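Local coordinates for amide synthase (Vibrio cholerae, PDB 1L5A), which probably forms an amide bond in vibriobactin biosynthesis, as a nonribosomal peptide synthetase condensation enzyme, at residues M275-P280 / Y311-I316. Numbering follows the deposited sequence.
Sequences MVNSLP and YRIEQI
N277 lies in register with R312, their CA atoms 6.5 Å apart, where the start of strand 277-282 meets the turn leading into helix 313-319, the two short segments running 82° apart. Within this condensation enzyme the contact ties that helix N-terminus to a strand paired antiparallel with 255-260, N277 bonding through its backbone to F260. With CG of N277 anti to its backbone N (chi1 -170°), the amide extends toward the turn and binds main chain at both ends. Its OD1 receives the I313 N-H, 3.1 Å from I313 N, on a lone pair in the carbonyl plane. ND2 of N277 donates to Y311 O at 2.8 Å, approaching from above that carbonyl's plane, and also to G309 O. Asparagine suits this buried place because one short amide supplies both an acceptor for an N-H of the helix's first turn and donors for the carbonyls before it.

R312, the N-cap residue, starts away from the strand, but its chain bends back past the N277 side chain, running in the opposite direction. OD1 of N277 sits over the centre of one guanidinium face, 3.2 Å above the plane. NH2 of R312 bonds weakly to M275 O at 3.0 Å; its closer approach to V276 O is too short to be trusted. A water accepts from NE of R312 and donates to M275 O, and NH1 of R312 forms a salt bridge with E314 OE1 at 2.9 Å, using that carboxylate's syn lone pair. Arginine can thus serve the loop before the strand and the helix's own glutamate together.

Further along, CB of I313 is directed toward the strand. With CG1 anti to the backbone N, the side chain lies against S278 O, and I313 CD1 meets P280 CD tip to tip at 3.9 Å; W257 of strand 255-260 touches both residues. The chemistry implies a polar junction at the strand's start, where E314 probably offsets the arginine's charge while M275 O and the water receive other N-H groups, giving way to the I313-P280 contact.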
ATOM      1  N   MET A 275     -19.875  -6.765   5.026  1.00 20.85           N
ATOM      2  CA  MET A 275     -18.792  -5.799   5.082  1.00 30.12           C
ATOM      3  C   MET A 275     -19.244  -4.348   4.919  1.00 28.28           C
ATOM      4  O   MET A 275     -18.502  -3.435   5.256  1.00 26.95           O
ATOM      5  CB  MET A 275     -17.729  -6.131   4.015  1.00 30.73           C
ATOM      6  CG  MET A 275     -16.948  -7.415   4.255  1.00 29.52           C
ATOM      7  SD  MET A 275     -17.655  -8.901   3.467  1.00 32.20           S
ATOM      8  CE  MET A 275     -16.556 -10.142   4.145  1.00 27.95           C
ATOM      9  N   VAL A 276     -20.456  -4.144   4.412  1.00 23.47           N
ATOM     10  CA  VAL A 276     -20.954  -2.806   4.172  1.00 20.04           C
ATOM     11  C   VAL A 276     -20.856  -1.937   5.435  1.00 25.36           C
ATOM     12  O   VAL A 276     -21.075  -2.404   6.557  1.00 21.66           O
ATOM     13  CB  VAL A 276     -22.421  -2.857   3.601  1.00 15.80           C
ATOM     14  CG1 VAL A 276     -23.416  -3.360   4.650  1.00 11.13           C
ATOM     15  CG2 VAL A 276     -22.812  -1.514   3.110  1.00 18.31           C
ATOM     16  N   ASN A 277     -20.518  -0.668   5.242  1.00 28.28           N
ATOM     17  CA  ASN A 277     -20.342   0.257   6.359  1.00 27.78           C
ATOM     18  C   ASN A 277     -21.061   1.555   6.037  1.00 31.82           C
ATOM     19  O   ASN A 277     -20.934   2.103   4.933  1.00 35.94           O
ATOM     20  CB  ASN A 277     -18.839   0.492   6.555  1.00 26.64           C
ATOM     21  CG  ASN A 277     -18.504   1.239   7.838  1.00 32.18           C
ATOM     22  OD1 ASN A 277     -19.215   1.144   8.831  1.00 29.33           O
ATOM     23  ND2 ASN A 277     -17.380   1.957   7.827  1.00 27.53           N
ATOM     24  N   SER A 278     -21.836   2.039   6.996  1.00 36.56           N
ATOM     25  CA  SER A 278     -22.601   3.279   6.826  1.00 33.75           C
ATOM     26  C   SER A 278     -21.771   4.474   7.255  1.00 31.24           C
ATOM     27  O   SER A 278     -21.311   4.551   8.396  1.00 36.12           O
ATOM     28  CB  SER A 278     -23.872   3.219   7.667  1.00 37.20           C
ATOM     29  OG  SER A 278     -24.673   2.128   7.278  1.00 34.52           O
ATOM     30  N   LEU A 279     -21.605   5.424   6.352  1.00 27.81           N
ATOM     31  CA  LEU A 279     -20.791   6.588   6.662  1.00 31.50           C
ATOM     32  C   LEU A 279     -21.487   7.906   6.375  1.00 30.33           C
ATOM     33  O   LEU A 279     -22.277   8.028   5.435  1.00 21.23           O
ATOM     34  CB  LEU A 279     -19.470   6.523   5.874  1.00 28.50           C
ATOM     35  CG  LEU A 279     -18.671   5.234   6.101  1.00 29.90           C
ATOM     36  CD1 LEU A 279     -17.561   5.106   5.055  1.00 31.56           C
ATOM     37  CD2 LEU A 279     -18.114   5.236   7.489  1.00 13.53           C
ATOM     38  N   PRO A 280     -21.208   8.921   7.201  1.00 33.75           N
ATOM     39  CA  PRO A 280     -21.857  10.205   6.947  1.00 35.19           C
ATOM     40  C   PRO A 280     -21.008  11.146   6.081  1.00 31.92           C
ATOM     41  O   PRO A 280     -19.816  11.301   6.305  1.00 37.83           O
ATOM     42  CB  PRO A 280     -22.106  10.736   8.361  1.00 29.35           C
ATOM     43  CG  PRO A 280     -20.896  10.259   9.093  1.00 31.55           C
ATOM     44  CD  PRO A 280     -20.735   8.833   8.594  1.00 29.77           C
ATOM     45  N   TYR A 311     -12.902   1.828   8.468  1.00 36.10           N
ATOM     46  CA  TYR A 311     -13.022   2.074   9.915  1.00 30.60           C
ATOM     47  C   TYR A 311     -14.527   1.970  10.210  1.00 27.26           C
ATOM     48  O   TYR A 311     -15.350   2.689   9.646  1.00 25.50           O
ATOM     49  CB  TYR A 311     -12.470   3.472  10.272  1.00 33.30           C
ATOM     50  CG  TYR A 311     -12.091   3.662  11.736  1.00 27.06           C
ATOM     51  CD1 TYR A 311     -10.940   3.077  12.268  1.00 23.82           C
ATOM     52  CD2 TYR A 311     -12.901   4.412  12.590  1.00 28.41           C
ATOM     53  CE1 TYR A 311     -10.607   3.234  13.615  1.00 26.16           C
ATOM     54  CE2 TYR A 311     -12.586   4.576  13.927  1.00 31.36           C
ATOM     55  CZ  TYR A 311     -11.442   3.988  14.443  1.00 39.31           C
ATOM     56  OH  TYR A 311     -11.162   4.146  15.786  1.00 44.31           O
ATOM     57  N   ARG A 312     -14.887   1.029  11.063  1.00 31.84           N
ATOM     58  CA  ARG A 312     -16.287   0.801  11.405  1.00 33.41           C
ATOM     59  C   ARG A 312     -17.011   1.971  12.081  1.00 33.92           C
ATOM     60  O   ARG A 312     -16.518   2.571  13.047  1.00 27.26           O
ATOM     61  CB  ARG A 312     -16.381  -0.449  12.283  1.00 34.99           C
ATOM     62  CG  ARG A 312     -16.175  -1.755  11.519  1.00 23.81           C
ATOM     63  CD  ARG A 312     -17.524  -2.313  11.180  1.00 33.85           C
ATOM     64  NE  ARG A 312     -17.807  -2.366   9.755  1.00 32.70           N
ATOM     65  CZ  ARG A 312     -19.014  -2.154   9.243  1.00 35.95           C
ATOM     66  NH1 ARG A 312     -20.034  -1.870  10.037  1.00 24.07           N
ATOM     67  NH2 ARG A 312     -19.199  -2.232   7.938  1.00 35.28           N
ATOM     68  N   ILE A 313     -18.194   2.281  11.564  1.00 33.77           N
ATOM     69  CA  ILE A 313     -18.998   3.356  12.117  1.00 32.54           C
ATOM     70  C   ILE A 313     -19.333   3.033  13.575  1.00 32.46           C
ATOM     71  O   ILE A 313     -19.465   3.932  14.402  1.00 35.61           O
ATOM     72  CB  ILE A 313     -20.307   3.549  11.303  1.00 36.34           C
ATOM     73  CG1 ILE A 313     -21.059   4.785  11.806  1.00 30.10           C
ATOM     74  CG2 ILE A 313     -21.192   2.305  11.415  1.00 34.91           C
ATOM     75  CD1 ILE A 313     -20.448   6.102  11.380  1.00 28.62           C
ATOM     76  N   GLU A 314     -19.465   1.751  13.899  1.00 27.94           N
ATOM     77  CA  GLU A 314     -19.765   1.366  15.271  1.00 28.21           C
ATOM     78  C   GLU A 314     -18.619   1.834  16.129  1.00 33.31           C
ATOM     79  O   GLU A 314     -18.816   2.283  17.263  1.00 38.78           O
ATOM     80  CB  GLU A 314     -19.910  -0.158  15.418  1.00 26.23           C
ATOM     81  CG  GLU A 314     -21.109  -0.776  14.694  1.00 26.41           C
ATOM     82  CD  GLU A 314     -20.877  -0.974  13.203  1.00 33.83           C
ATOM     83  OE1 GLU A 314     -19.716  -0.818  12.762  1.00 37.38           O
ATOM     84  OE2 GLU A 314     -21.848  -1.307  12.477  1.00 33.50           O
ATOM     85  N   GLN A 315     -17.412   1.723  15.572  1.00 39.54           N
ATOM     86  CA  GLN A 315     -16.191   2.130  16.266  1.00 34.09           C
ATOM     87  C   GLN A 315     -16.221   3.645  16.419  1.00 30.95           C
ATOM     88  O   GLN A 315     -15.917   4.169  17.485  1.00 29.24           O
ATOM     89  CB  GLN A 315     -14.944   1.705  15.474  1.00 28.15           C
ATOM     90  CG  GLN A 315     -13.633   2.036  16.186  1.00 21.43           C
ATOM     91  CD  GLN A 315     -13.559   1.328  17.510  1.00 36.88           C
ATOM     92  OE1 GLN A 315     -13.646   0.099  17.571  1.00 40.75           O
ATOM     93  NE2 GLN A 315     -13.415   2.091  18.586  1.00 34.30           N
ATOM     94  N   ILE A 316     -16.585   4.341  15.344  1.00 25.11           N
ATOM     95  CA  ILE A 316     -16.693   5.789  15.394  1.00 29.80           C
ATOM     96  C   ILE A 316     -17.672   6.135  16.529  1.00 32.20           C
ATOM     97  O   ILE A 316     -17.365   6.971  17.369  1.00 35.02           O
ATOM     98  CB  ILE A 316     -17.224   6.386  14.063  1.00 28.34           C
ATOM     99  CG1 ILE A 316     -16.228   6.133  12.931  1.00 24.26           C
ATOM    100  CG2 ILE A 316     -17.442   7.876  14.219  1.00 30.38           C
ATOM    101  CD1 ILE A 316     -16.603   6.810  11.615  1.00 20.68           C
TER
HETATM  102  O   HOH W   1     -16.841  -3.832   7.536  1.00 26.55           O